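Local atomic coordinates of putative uncharacterized protein (Ustilago maydis, PDB entry 4GNX), a protein that binds single-stranded DNA as a chain of replication protein A, in which it is probably the large subunit, built from successive OB-fold domains. Residues Gln134-Ile139 / Val204-Phe209; Lys162-Leu167 / Gly263-Asn268; Arg173-Thr178 / Arg212-Phe217. All coordinates share one frame; numbering follows the deposited sequence.

How the interactions relate
From the N terminus, strand 135-152 is met first, and interaction 1 closes back on it through 204-209, which begins 65 residues after Ile139. Strand 159-168 follows; interaction 2 joins it to the loop 263-268, reached only after the last sheet strand and helix 229-242. Strand 174-180 is then paired with strand 213-217 in interaction 3, which falls wholly within the span of interaction 2. Interaction 1 crosses both others, since its segments alternate with theirs. Interactions 1 and 3 curl the sheet of one OB domain into a barrel. They are stitched together where Lys205 and Gly207 pair with Ser215 and Ser213, while interaction 2 lays a loop beside the barrel with DNA bound against it.

Interaction 1 of 3, residues Gln134-Ile139 / Val204-Phe209; sequences QQCDVI and VKVGDF. Unlike the reference sequence in segment 134-139: Gln135 (reference Thr). With nucleotides of chain G.
With CG anti to the backbone N (chi1 -167°) and a bend at chi3 (59°), the chain of Lys205 carries its ammonium out to the DNA. Phe209 likewise holds CG anti to N, which swings its ring toward DT8 of chain G. Val206 places CG2 beside its own N, facing segment 134-139. Two backbone bonds join the segments, both received in the plane of the carbonyl: Val204 N gives to Cys136 O at 2.9 Å, and Val206 N gives to Gln134 O at 3.2 Å. Between them Gln135 CA approaches Val204 O at 3.5 Å in a CA-H...O contact. The only apolar side-chain touch across the pair brings Cys136 CB against Val206 CG2 at 4.0 Å. The strands meet steeply, at 105° between their directions, so the contact is short. Lys205 NZ grips two nucleotides of chain G at once, OP2 of DT6 at 2.9 Å and O4 of DT7 at 3.2 Å; it probably offsets phosphate charge while also bonding a base carbonyl oxygen. At the far end of the segment, the sugar atom C1' of DT8 sits over one face of the Phe209 ring, 3.4 Å above its plane and offset toward the rim. Here Lys205 and, just beyond the strand, Phe209 reach the DNA; the steep pairing of first and fourth strands is that of the OB-fold barrel.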
loop_
_atom_site.group_PDB
_atom_site.type_symbol
_atom_site.label_atom_id
_atom_site.label_comp_id
_atom_site.label_asym_id
_atom_site.label_seq_id
_atom_site.Cartn_x
_atom_site.Cartn_y
_atom_site.Cartn_z
ATOM N N GLN C 134 -12.741 0.677 -2.249
ATOM C CA GLN C 134 -13.274 1.937 -1.750
ATOM C C GLN C 134 -14.716 1.854 -1.249
ATOM O O GLN C 134 -15.507 1.017 -1.714
ATOM C CB GLN C 134 -13.143 3.031 -2.798
ATOM C CG GLN C 134 -11.806 3.744 -2.749
ATOM C CD GLN C 134 -11.922 5.210 -3.107
ATOM O OE1 GLN C 134 -12.511 5.571 -4.128
ATOM N NE2 GLN C 134 -11.358 6.068 -2.265
ATOM N N GLN C 135 -15.028 2.730 -0.289
ATOM C CA GLN C 135 -16.351 2.839 0.333
ATOM C C GLN C 135 -17.320 3.459 -0.645
ATOM O O GLN C 135 -16.959 4.389 -1.364
ATOM C CB GLN C 135 -16.302 3.735 1.578
ATOM C CG GLN C 135 -15.019 3.659 2.387
ATOM C CD GLN C 135 -14.823 2.305 3.046
ATOM O OE1 GLN C 135 -15.276 1.271 2.527
ATOM N NE2 GLN C 135 -14.143 2.299 4.199
ATOM N N CYS C 136 -18.555 2.965 -0.635
ATOM C CA CYS C 136 -19.579 3.406 -1.569
ATOM C C CYS C 136 -20.978 3.069 -1.042
ATOM O O CYS C 136 -21.129 2.144 -0.243
ATOM C CB CYS C 136 -19.287 2.798 -2.951
ATOM S SG CYS C 136 -20.645 2.001 -3.821
ATOM N N ASP C 137 -21.982 3.837 -1.464
ATOM C CA ASP C 137 -23.371 3.577 -1.082
ATOM C C ASP C 137 -24.200 3.085 -2.258
ATOM O O ASP C 137 -24.148 3.672 -3.332
ATOM C CB ASP C 137 -24.013 4.841 -0.524
ATOM C CG ASP C 137 -23.504 5.197 0.854
ATOM O OD1 ASP C 137 -22.742 4.396 1.439
ATOM O OD2 ASP C 137 -23.869 6.290 1.349
ATOM N N VAL C 138 -24.981 2.027 -2.049
ATOM C CA VAL C 138 -25.782 1.430 -3.126
ATOM C C VAL C 138 -27.188 1.055 -2.665
ATOM O O VAL C 138 -27.355 0.447 -1.611
ATOM C CB VAL C 138 -25.094 0.173 -3.723
ATOM C CG1 VAL C 138 -26.078 -0.698 -4.489
ATOM C CG2 VAL C 138 -23.928 0.561 -4.621
ATOM N N ILE C 139 -28.185 1.431 -3.470
ATOM C CA ILE C 139 -29.560 0.934 -3.326
ATOM C C ILE C 139 -30.038 0.186 -4.589
ATOM O O ILE C 139 -29.607 0.490 -5.708
ATOM C CB ILE C 139 -30.545 2.068 -2.947
ATOM C CG1 ILE C 139 -31.871 1.485 -2.432
ATOM C CG2 ILE C 139 -30.718 3.052 -4.104
ATOM C CD1 ILE C 139 -32.770 2.489 -1.749
ATOM N N VAL C 204 -19.940 0.234 1.555
ATOM C CA VAL C 204 -19.740 -1.089 1.003
ATOM C C VAL C 204 -18.439 -1.075 0.203
ATOM O O VAL C 204 -18.098 -0.055 -0.398
ATOM C CB VAL C 204 -20.962 -1.467 0.142
ATOM C CG1 VAL C 204 -20.668 -2.600 -0.830
ATOM C CG2 VAL C 204 -22.117 -1.843 1.047
ATOM N N LYS C 205 -17.701 -2.188 0.219
ATOM C CA LYS C 205 -16.429 -2.279 -0.507
ATOM C C LYS C 205 -16.656 -2.622 -1.964
ATOM O O LYS C 205 -17.417 -3.532 -2.275
ATOM C CB LYS C 205 -15.492 -3.312 0.120
ATOM C CG LYS C 205 -14.060 -3.198 -0.399
ATOM C CD LYS C 205 -13.167 -4.373 -0.004
ATOM C CE LYS C 205 -13.702 -5.712 -0.502
ATOM N NZ LYS C 205 -12.775 -6.828 -0.164
ATOM N N VAL C 206 -15.988 -1.884 -2.852
ATOM C CA VAL C 206 -16.009 -2.171 -4.290
ATOM C C VAL C 206 -14.822 -3.057 -4.691
ATOM O O VAL C 206 -13.661 -2.633 -4.629
ATOM C CB VAL C 206 -15.992 -0.874 -5.125
ATOM C CG1 VAL C 206 -15.843 -1.184 -6.612
ATOM C CG2 VAL C 206 -17.243 -0.048 -4.859
ATOM N N GLY C 207 -15.125 -4.295 -5.081
ATOM C CA GLY C 207 -14.133 -5.198 -5.668
ATOM C C GLY C 207 -14.247 -5.214 -7.186
ATOM O O GLY C 207 -15.263 -4.772 -7.748
ATOM N N ASP C 208 -13.209 -5.721 -7.849
ATOM C CA ASP C 208 -13.178 -5.729 -9.305
ATOM C C ASP C 208 -13.385 -7.123 -9.910
ATOM O O ASP C 208 -13.257 -7.311 -11.121
ATOM C CB ASP C 208 -11.887 -5.081 -9.811
ATOM C CG ASP C 208 -10.698 -6.007 -9.733
ATOM O OD1 ASP C 208 -9.773 -5.838 -10.557
ATOM O OD2 ASP C 208 -10.684 -6.906 -8.866
ATOM N N PHE C 209 -13.704 -8.092 -9.059
ATOM C CA PHE C 209 -14.013 -9.454 -9.505
ATOM C C PHE C 209 -15.294 -9.439 -10.349
ATOM O O PHE C 209 -16.388 -9.168 -9.844
ATOM C CB PHE C 209 -14.130 -10.405 -8.290
ATOM C CG PHE C 209 -14.300 -11.869 -8.646
ATOM C CD1 PHE C 209 -13.305 -12.564 -9.324
ATOM C CD2 PHE C 209 -15.447 -12.565 -8.274
ATOM C CE1 PHE C 209 -13.455 -13.909 -9.642
ATOM C CE2 PHE C 209 -15.602 -13.913 -8.585
ATOM C CZ PHE C 209 -14.606 -14.585 -9.268
ATOM P P DT G 8 -12.566 -18.804 -2.425
ATOM O OP1 DT G 8 -13.485 -19.971 -2.392
ATOM O OP2 DT G 8 -11.136 -18.989 -2.046
ATOM O "O5'" DT G 8 -12.639 -18.133 -3.867
ATOM C "C5'" DT G 8 -13.818 -18.256 -4.679
ATOM C "C4'" DT G 8 -13.614 -17.539 -5.992
ATOM O "O4'" DT G 8 -13.439 -16.124 -5.743
ATOM C "C3'" DT G 8 -12.353 -17.950 -6.743
ATOM O "O3'" DT G 8 -12.483 -19.207 -7.426
ATOM C "C2'" DT G 8 -12.084 -16.725 -7.596
ATOM C "C1'" DT G 8 -12.462 -15.593 -6.643
ATOM N N1 DT G 8 -11.339 -15.041 -5.841
ATOM C C2 DT G 8 -10.917 -13.755 -6.107
ATOM O O2 DT G 8 -11.422 -13.051 -6.965
ATOM N N3 DT G 8 -9.878 -13.320 -5.324
ATOM C C4 DT G 8 -9.228 -14.025 -4.331
ATOM O O4 DT G 8 -8.308 -13.499 -3.710
ATOM C C5 DT G 8 -9.717 -15.369 -4.108
ATOM C C7 DT G 8 -9.071 -16.210 -3.053
ATOM C C6 DT G 8 -10.733 -15.802 -4.864
ATOM P P DT G 6 -11.550 -7.884 3.216
ATOM O OP1 DT G 6 -10.302 -7.325 2.637
ATOM O OP2 DT G 6 -12.864 -7.461 2.661
ATOM O "O5'" DT G 6 -11.448 -9.473 3.143
ATOM C "C5'" DT G 6 -10.189 -10.149 3.353
ATOM C "C4'" DT G 6 -10.401 -11.527 3.942
ATOM O "O4'" DT G 6 -11.187 -11.449 5.154
ATOM C "C3'" DT G 6 -11.107 -12.529 3.028
ATOM O "O3'" DT G 6 -10.380 -13.760 3.019
ATOM C "C2'" DT G 6 -12.500 -12.662 3.620
ATOM C "C1'" DT G 6 -12.325 -12.295 5.086
ATOM N N1 DT G 6 -13.471 -11.559 5.668
ATOM C C2 DT G 6 -14.188 -12.139 6.691
ATOM O O2 DT G 6 -13.932 -13.242 7.145
ATOM N N3 DT G 6 -15.227 -11.376 7.165
ATOM C C4 DT G 6 -15.609 -10.121 6.730
ATOM O O4 DT G 6 -16.567 -9.559 7.253
ATOM C C5 DT G 6 -14.809 -9.571 5.660
ATOM C C7 DT G 6 -15.143 -8.214 5.128
ATOM C C6 DT G 6 -13.796 -10.308 5.189
ATOM P P DT G 7 -9.727 -14.207 1.635
ATOM O OP1 DT G 7 -8.790 -15.334 1.878
ATOM O OP2 DT G 7 -9.233 -12.976 0.966
ATOM O "O5'" DT G 7 -11.006 -14.752 0.854
ATOM C "C5'" DT G 7 -11.795 -15.836 1.387
ATOM C "C4'" DT G 7 -12.858 -16.265 0.401
ATOM O "O4'" DT G 7 -13.822 -15.205 0.211
ATOM C "C3'" DT G 7 -12.362 -16.618 -0.998
ATOM O "O3'" DT G 7 -13.199 -17.655 -1.511
ATOM C "C2'" DT G 7 -12.558 -15.326 -1.772
ATOM C "C1'" DT G 7 -13.827 -14.773 -1.145
ATOM N N1 DT G 7 -13.972 -13.303 -1.141
ATOM C C2 DT G 7 -15.183 -12.787 -1.542
ATOM O O2 DT G 7 -16.105 -13.479 -1.933
ATOM N N3 DT G 7 -15.271 -11.419 -1.474
ATOM C C4 DT G 7 -14.299 -10.539 -1.039
ATOM O O4 DT G 7 -14.524 -9.332 -1.037
ATOM C C5 DT G 7 -13.057 -11.149 -0.627
ATOM C C7 DT G 7 -11.940 -10.272 -0.156
ATOM C C6 DT G 7 -12.959 -12.485 -0.689
#

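Interaction 2 of 3, residues Lys162-Leu167 / Gly263-Asn268; sequences KRELTL and GGAGAN. With nucleotides of chain G.
Glu164 lays its carboxylate against Ala265, with CD lying 3.4 Å from Ala265 CB. Its CG stands beside the backbone N, and the chain beyond runs extended, delivering OE2 to the loop. That oxygen accepts twice, each time from above the carboxylate plane: from Ala265 N at 2.8 Å, along a fairly straight line (155°), and from Lys162 NZ at 3.0 Å in a salt bridge along the same strand. The doubly held, probably ionised carboxylate thus fixes the start of a type II beta turn, Gly264 to Ala267, closed by Ala267 N giving to Gly264 O at 2.9 Å. Gly266 takes the positive phi (93°) expected at the third position of such a turn. Here the loop recognises bases in the OB-domain groove through its backbone: N3 of DT7 of chain G donates to Ala265 O at 2.7 Å, and N3 of DT8 of chain G to Asn268 O at 3.2 Å. Lys162 NZ adds a weak bond to O2 of DT7. Ala267 sets its CB 3.5 Å from C5 of the DT7 ring. Ser213 OG holds Gly266 N.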
loop_
_atom_site.group_PDB
_atom_site.type_symbol
_atom_site.label_atom_id
_atom_site.label_comp_id
_atom_site.label_asym_id
_atom_site.label_seq_id
_atom_site.Cartn_x
_atom_site.Cartn_y
_atom_site.Cartn_z
ATOM N N LYS C 162 -20.449 -17.050 4.354
ATOM C CA LYS C 162 -20.496 -16.165 3.202
ATOM C C LYS C 162 -21.802 -16.368 2.443
ATOM O O LYS C 162 -22.289 -17.488 2.367
ATOM C CB LYS C 162 -19.310 -16.486 2.295
ATOM C CG LYS C 162 -19.029 -15.441 1.243
ATOM C CD LYS C 162 -18.514 -16.056 -0.040
ATOM C CE LYS C 162 -18.929 -15.180 -1.207
ATOM N NZ LYS C 162 -18.356 -15.654 -2.490
ATOM N N ARG C 163 -22.371 -15.297 1.895
ATOM C CA ARG C 163 -23.514 -15.425 0.984
ATOM C C ARG C 163 -23.560 -14.290 -0.040
ATOM O O ARG C 163 -23.105 -13.183 0.234
ATOM C CB ARG C 163 -24.839 -15.546 1.750
ATOM C CG ARG C 163 -26.073 -15.425 0.870
ATOM C CD ARG C 163 -27.365 -15.646 1.634
ATOM N NE ARG C 163 -27.686 -17.070 1.702
ATOM C CZ ARG C 163 -27.858 -17.745 2.828
ATOM N NH1 ARG C 163 -27.765 -17.122 4.000
ATOM N NH2 ARG C 163 -28.133 -19.042 2.780
ATOM N N GLU C 164 -24.119 -14.580 -1.216
ATOM C CA GLU C 164 -24.150 -13.628 -2.320
ATOM C C GLU C 164 -25.553 -13.233 -2.732
ATOM O O GLU C 164 -26.423 -14.083 -2.882
ATOM C CB GLU C 164 -23.388 -14.177 -3.521
ATOM C CG GLU C 164 -21.888 -14.089 -3.323
ATOM C CD GLU C 164 -21.111 -14.156 -4.615
ATOM O OE1 GLU C 164 -21.736 -14.240 -5.695
ATOM O OE2 GLU C 164 -19.863 -14.114 -4.545
ATOM N N LEU C 165 -25.751 -11.932 -2.920
ATOM C CA LEU C 165 -27.018 -11.374 -3.367
ATOM C C LEU C 165 -26.835 -10.757 -4.738
ATOM O O LEU C 165 -25.767 -10.235 -5.048
ATOM C CB LEU C 165 -27.500 -10.267 -2.420
ATOM C CG LEU C 165 -27.188 -10.257 -0.920
ATOM C CD1 LEU C 165 -27.695 -8.965 -0.314
ATOM C CD2 LEU C 165 -27.784 -11.450 -0.196
ATOM N N THR C 166 -27.884 -10.806 -5.551
ATOM C CA THR C 166 -27.884 -10.121 -6.844
ATOM C C THR C 166 -28.760 -8.870 -6.738
ATOM O O THR C 166 -29.947 -8.961 -6.401
ATOM C CB THR C 166 -28.378 -11.039 -7.987
ATOM O OG1 THR C 166 -27.699 -12.295 -7.920
ATOM C CG2 THR C 166 -28.115 -10.408 -9.349
ATOM N N LEU C 167 -28.166 -7.711 -7.010
ATOM C CA LEU C 167 -28.866 -6.434 -6.916
ATOM C C LEU C 167 -29.027 -5.837 -8.284
ATOM O O LEU C 167 -28.162 -6.019 -9.136
ATOM C CB LEU C 167 -28.100 -5.461 -6.027
ATOM C CG LEU C 167 -27.848 -5.962 -4.611
ATOM C CD1 LEU C 167 -26.819 -5.064 -3.952
ATOM C CD2 LEU C 167 -29.139 -6.007 -3.809
ATOM N N GLY C 263 -17.871 -18.334 -6.312
ATOM C CA GLY C 263 -17.853 -17.204 -5.398
ATOM C C GLY C 263 -16.743 -16.313 -4.882
ATOM O O GLY C 263 -16.068 -16.648 -3.906
ATOM N N GLY C 264 -16.654 -15.117 -5.464
ATOM C CA GLY C 264 -15.784 -14.066 -4.943
ATOM C C GLY C 264 -16.301 -12.635 -5.036
ATOM O O GLY C 264 -15.512 -11.714 -5.255
ATOM N N ALA C 265 -17.610 -12.434 -4.861
ATOM C CA ALA C 265 -18.199 -11.087 -4.936
ATOM C C ALA C 265 -17.538 -10.131 -3.956
ATOM O O ALA C 265 -17.444 -10.415 -2.765
ATOM C CB ALA C 265 -19.695 -11.121 -4.699
ATOM N N GLY C 266 -17.066 -9.004 -4.486
ATOM C CA GLY C 266 -16.389 -7.988 -3.702
ATOM C C GLY C 266 -14.885 -8.139 -3.674
ATOM O O GLY C 266 -14.178 -7.198 -3.305
ATOM N N ALA C 267 -14.395 -9.319 -4.058
ATOM C CA ALA C 267 -12.952 -9.620 -4.051
ATOM C C ALA C 267 -12.176 -8.952 -5.182
ATOM O O ALA C 267 -12.753 -8.508 -6.170
ATOM C CB ALA C 267 -12.713 -11.127 -4.073
ATOM N N ASN C 268 -10.860 -8.880 -5.018
ATOM C CA ASN C 268 -9.970 -8.445 -6.084
ATOM C C ASN C 268 -9.232 -9.643 -6.651
ATOM O O ASN C 268 -8.594 -10.396 -5.918
ATOM C CB ASN C 268 -9.005 -7.354 -5.607
ATOM C CG ASN C 268 -9.620 -5.968 -5.652
ATOM O OD1 ASN C 268 -10.778 -5.798 -6.031
ATOM N ND2 ASN C 268 -8.842 -4.965 -5.269
ATOM P P DT G 7 -9.727 -14.207 1.635
ATOM O OP1 DT G 7 -8.790 -15.334 1.878
ATOM O OP2 DT G 7 -9.233 -12.976 0.966
ATOM O "O5'" DT G 7 -11.006 -14.752 0.854
ATOM C "C5'" DT G 7 -11.795 -15.836 1.387
ATOM C "C4'" DT G 7 -12.858 -16.265 0.401
ATOM O "O4'" DT G 7 -13.822 -15.205 0.211
ATOM C "C3'" DT G 7 -12.362 -16.618 -0.998
ATOM O "O3'" DT G 7 -13.199 -17.655 -1.511
ATOM C "C2'" DT G 7 -12.558 -15.326 -1.772
ATOM C "C1'" DT G 7 -13.827 -14.773 -1.145
ATOM N N1 DT G 7 -13.972 -13.303 -1.141
ATOM C C2 DT G 7 -15.183 -12.787 -1.542
ATOM O O2 DT G 7 -16.105 -13.479 -1.933
ATOM N N3 DT G 7 -15.271 -11.419 -1.474
ATOM C C4 DT G 7 -14.299 -10.539 -1.039
ATOM O O4 DT G 7 -14.524 -9.332 -1.037
ATOM C C5 DT G 7 -13.057 -11.149 -0.627
ATOM C C7 DT G 7 -11.940 -10.272 -0.156
ATOM C C6 DT G 7 -12.959 -12.485 -0.689
ATOM P P DT G 8 -12.566 -18.804 -2.425
ATOM O OP1 DT G 8 -13.485 -19.971 -2.392
ATOM O OP2 DT G 8 -11.136 -18.989 -2.046
ATOM O "O5'" DT G 8 -12.639 -18.133 -3.867
ATOM C "C5'" DT G 8 -13.818 -18.256 -4.679
ATOM C "C4'" DT G 8 -13.614 -17.539 -5.992
ATOM O "O4'" DT G 8 -13.439 -16.124 -5.743
ATOM C "C3'" DT G 8 -12.353 -17.950 -6.743
ATOM O "O3'" DT G 8 -12.483 -19.207 -7.426
ATOM C "C2'" DT G 8 -12.084 -16.725 -7.596
ATOM C "C1'" DT G 8 -12.462 -15.593 -6.643
ATOM N N1 DT G 8 -11.339 -15.041 -5.841
ATOM C C2 DT G 8 -10.917 -13.755 -6.107
ATOM O O2 DT G 8 -11.422 -13.051 -6.965
ATOM N N3 DT G 8 -9.878 -13.320 -5.324
ATOM C C4 DT G 8 -9.228 -14.025 -4.331
ATOM O O4 DT G 8 -8.308 -13.499 -3.710
ATOM C C5 DT G 8 -9.717 -15.369 -4.108
ATOM C C7 DT G 8 -9.071 -16.210 -3.053
ATOM C C6 DT G 8 -10.733 -15.802 -4.864
#

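Interaction 3 of 3, residues Arg173-Thr178 / Arg212-Phe217; sequences RSVKLT and RSLSMF. With nucleotides of chain G.
Leu214 is the hub, its CB lying 3.7 Å from Leu177 CG as the two leucines cross obliquely. Its CD1 reaches Val175 CG1 at 4.0 Å, those chains crossing near a right angle, while Leu177 CD2 turns the other way to Met216 CG, also at 4.0 Å. The backbone fixes this register. Leu214 N donates to Lys176 O at 2.8 Å, nearly along the C=O axis, and Leu214 O accepts from Thr178 N at 2.9 Å, with the donor above the carbonyl plane; a weak bond from Met216 N to Thr178 O continues the ladder. On the opposite face, Thr178 and Ser215 point toward the DNA, Ser215 CB lying 3.4 Å from O4 of DT7 of chain G. Further out, Trp180 NE1 holds Ser215 OG, Ala265 O engages Thr178 OG1, and Val204 packs on Leu214 from the neighbouring strand. Strands 174-178 and 213-217 run 20° apart in direction, and this parallel pairing of third and fifth strands is the closure characteristic of the OB-fold barrel.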
loop_
_atom_site.group_PDB
_atom_site.type_symbol
_atom_site.label_atom_id
_atom_site.label_comp_id
_atom_site.label_asym_id
_atom_site.label_seq_id
_atom_site.Cartn_x
_atom_site.Cartn_y
_atom_site.Cartn_z
ATOM N N ARG C 173 -28.571 -3.180 -15.050
ATOM C CA ARG C 173 -27.353 -3.931 -14.782
ATOM C C ARG C 173 -27.432 -4.529 -13.385
ATOM O O ARG C 173 -27.918 -3.881 -12.451
ATOM C CB ARG C 173 -26.115 -3.042 -14.927
ATOM C CG ARG C 173 -25.855 -2.563 -16.349
ATOM C CD ARG C 173 -24.388 -2.237 -16.599
ATOM N NE ARG C 173 -23.545 -3.432 -16.519
ATOM C CZ ARG C 173 -23.185 -4.179 -17.557
ATOM N NH1 ARG C 173 -23.584 -3.864 -18.784
ATOM N NH2 ARG C 173 -22.421 -5.247 -17.370
ATOM N N SER C 174 -26.975 -5.773 -13.262
ATOM C CA SER C 174 -26.964 -6.479 -11.985
ATOM C C SER C 174 -25.539 -6.670 -11.481
ATOM O O SER C 174 -24.604 -6.800 -12.279
ATOM C CB SER C 174 -27.668 -7.829 -12.103
ATOM O OG SER C 174 -26.807 -8.814 -12.644
ATOM N N VAL C 175 -25.389 -6.684 -10.157
ATOM C CA VAL C 175 -24.080 -6.796 -9.512
ATOM C C VAL C 175 -24.158 -7.746 -8.315
ATOM O O VAL C 175 -25.176 -7.802 -7.631
ATOM C CB VAL C 175 -23.527 -5.408 -9.096
ATOM C CG1 VAL C 175 -24.302 -4.829 -7.915
ATOM C CG2 VAL C 175 -22.040 -5.489 -8.777
ATOM N N LYS C 176 -23.093 -8.503 -8.081
ATOM C CA LYS C 176 -23.052 -9.399 -6.928
ATOM C C LYS C 176 -22.575 -8.662 -5.661
ATOM O O LYS C 176 -21.694 -7.795 -5.719
ATOM C CB LYS C 176 -22.173 -10.628 -7.208
ATOM C CG LYS C 176 -22.731 -11.668 -8.179
ATOM C CD LYS C 176 -22.031 -11.597 -9.532
ATOM C CE LYS C 176 -21.762 -12.977 -10.142
ATOM N NZ LYS C 176 -22.950 -13.563 -10.816
ATOM N N LEU C 177 -23.181 -8.992 -4.522
ATOM C CA LEU C 177 -22.735 -8.472 -3.234
ATOM C C LEU C 177 -22.610 -9.600 -2.215
ATOM O O LEU C 177 -23.536 -10.395 -2.039
ATOM C CB LEU C 177 -23.689 -7.400 -2.718
ATOM C CG LEU C 177 -23.277 -6.652 -1.435
ATOM C CD1 LEU C 177 -23.845 -5.239 -1.460
ATOM C CD2 LEU C 177 -23.681 -7.366 -0.147
ATOM N N THR C 178 -21.468 -9.656 -1.536
ATOM C CA THR C 178 -21.231 -10.680 -0.516
ATOM C C THR C 178 -21.613 -10.202 0.896
ATOM O O THR C 178 -21.254 -9.088 1.292
ATOM C CB THR C 178 -19.760 -11.162 -0.551
ATOM O OG1 THR C 178 -19.543 -11.983 -1.709
ATOM C CG2 THR C 178 -19.398 -11.945 0.692
ATOM N N ARG C 212 -16.892 -5.401 -11.781
ATOM C CA ARG C 212 -17.240 -4.725 -10.530
ATOM C C ARG C 212 -18.135 -5.615 -9.679
ATOM O O ARG C 212 -19.099 -6.197 -10.177
ATOM C CB ARG C 212 -17.940 -3.392 -10.803
ATOM C CG ARG C 212 -17.011 -2.265 -11.223
ATOM C CD ARG C 212 -16.175 -1.796 -10.043
ATOM N NE ARG C 212 -15.325 -0.648 -10.356
ATOM C CZ ARG C 212 -14.106 -0.729 -10.881
ATOM N NH1 ARG C 212 -13.577 -1.907 -11.180
ATOM N NH2 ARG C 212 -13.423 0.376 -11.117
ATOM N N SER C 213 -17.792 -5.726 -8.398
ATOM C CA SER C 213 -18.586 -6.475 -7.431
ATOM C C SER C 213 -18.454 -5.870 -6.037
ATOM O O SER C 213 -17.544 -5.075 -5.778
ATOM C CB SER C 213 -18.192 -7.953 -7.421
ATOM O OG SER C 213 -16.832 -8.118 -7.072
ATOM N N LEU C 214 -19.374 -6.250 -5.151
ATOM C CA LEU C 214 -19.491 -5.629 -3.834
ATOM C C LEU C 214 -19.287 -6.591 -2.681
ATOM O O LEU C 214 -19.567 -7.786 -2.787
ATOM C CB LEU C 214 -20.839 -4.935 -3.687
ATOM C CG LEU C 214 -21.118 -3.846 -4.714
ATOM C CD1 LEU C 214 -22.560 -3.360 -4.598
ATOM C CD2 LEU C 214 -20.128 -2.701 -4.590
ATOM N N SER C 215 -18.787 -6.046 -1.581
ATOM C CA SER C 215 -18.592 -6.786 -0.356
ATOM C C SER C 215 -18.811 -5.868 0.834
ATOM O O SER C 215 -18.522 -4.669 0.763
ATOM C CB SER C 215 -17.181 -7.359 -0.303
ATOM O OG SER C 215 -16.856 -7.741 1.021
ATOM N N MET C 216 -19.301 -6.440 1.931
ATOM C CA MET C 216 -19.511 -5.674 3.157
ATOM C C MET C 216 -18.291 -5.626 4.064
ATOM O O MET C 216 -17.483 -6.550 4.090
ATOM C CB MET C 216 -20.722 -6.197 3.923
ATOM C CG MET C 216 -22.022 -5.875 3.207
ATOM S SD MET C 216 -23.424 -5.463 4.276
ATOM C CE MET C 216 -23.574 -6.989 5.212
ATOM N N PHE C 217 -18.162 -4.516 4.779
ATOM C CA PHE C 217 -17.257 -4.402 5.913
ATOM C C PHE C 217 -18.012 -4.543 7.234
ATOM O O PHE C 217 -19.232 -4.349 7.291
ATOM C CB PHE C 217 -16.570 -3.047 5.890
ATOM C CG PHE C 217 -15.439 -2.965 4.924
ATOM C CD1 PHE C 217 -15.243 -1.816 4.174
ATOM C CD2 PHE C 217 -14.563 -4.036 4.767
ATOM C CE1 PHE C 217 -14.190 -1.726 3.286
ATOM C CE2 PHE C 217 -13.510 -3.957 3.876
ATOM C CZ PHE C 217 -13.319 -2.794 3.137
ATOM P P DT G 5 -7.013 -7.779 9.189
ATOM O OP1 DT G 5 -5.912 -8.233 8.301
ATOM O OP2 DT G 5 -7.083 -6.340 9.570
ATOM O "O5'" DT G 5 -8.358 -8.157 8.412
ATOM C "C5'" DT G 5 -8.728 -7.470 7.191
ATOM C "C4'" DT G 5 -10.127 -7.833 6.736
ATOM O "O4'" DT G 5 -11.065 -7.724 7.835
ATOM C "C3'" DT G 5 -10.694 -6.938 5.630
ATOM O "O3'" DT G 5 -11.619 -7.666 4.810
ATOM C "C2'" DT G 5 -11.465 -5.887 6.408
ATOM C "C1'" DT G 5 -12.023 -6.702 7.564
ATOM N N1 DT G 5 -12.252 -5.945 8.813
ATOM C C2 DT G 5 -13.539 -5.547 9.098
ATOM O O2 DT G 5 -14.487 -5.778 8.363
ATOM N N3 DT G 5 -13.677 -4.856 10.278
ATOM C C4 DT G 5 -12.680 -4.538 11.184
ATOM O O4 DT G 5 -12.958 -3.916 12.207
ATOM C C5 DT G 5 -11.354 -4.988 10.822
ATOM C C7 DT G 5 -10.210 -4.685 11.737
ATOM C C6 DT G 5 -11.209 -5.656 9.669
ATOM P P DT G 7 -9.727 -14.207 1.635
ATOM O OP1 DT G 7 -8.790 -15.334 1.878
ATOM O OP2 DT G 7 -9.233 -12.976 0.966
ATOM O "O5'" DT G 7 -11.006 -14.752 0.854
ATOM C "C5'" DT G 7 -11.795 -15.836 1.387
ATOM C "C4'" DT G 7 -12.858 -16.265 0.401
ATOM O "O4'" DT G 7 -13.822 -15.205 0.211
ATOM C "C3'" DT G 7 -12.362 -16.618 -0.998
ATOM O "O3'" DT G 7 -13.199 -17.655 -1.511
ATOM C "C2'" DT G 7 -12.558 -15.326 -1.772
ATOM C "C1'" DT G 7 -13.827 -14.773 -1.145
ATOM N N1 DT G 7 -13.972 -13.303 -1.141
ATOM C C2 DT G 7 -15.183 -12.787 -1.542
ATOM O O2 DT G 7 -16.105 -13.479 -1.933
ATOM N N3 DT G 7 -15.271 -11.419 -1.474
ATOM C C4 DT G 7 -14.299 -10.539 -1.039
ATOM O O4 DT G 7 -14.524 -9.332 -1.037
ATOM C C5 DT G 7 -13.057 -11.149 -0.627
ATOM C C7 DT G 7 -11.940 -10.272 -0.156
ATOM C C6 DT G 7 -12.959 -12.485 -0.689
#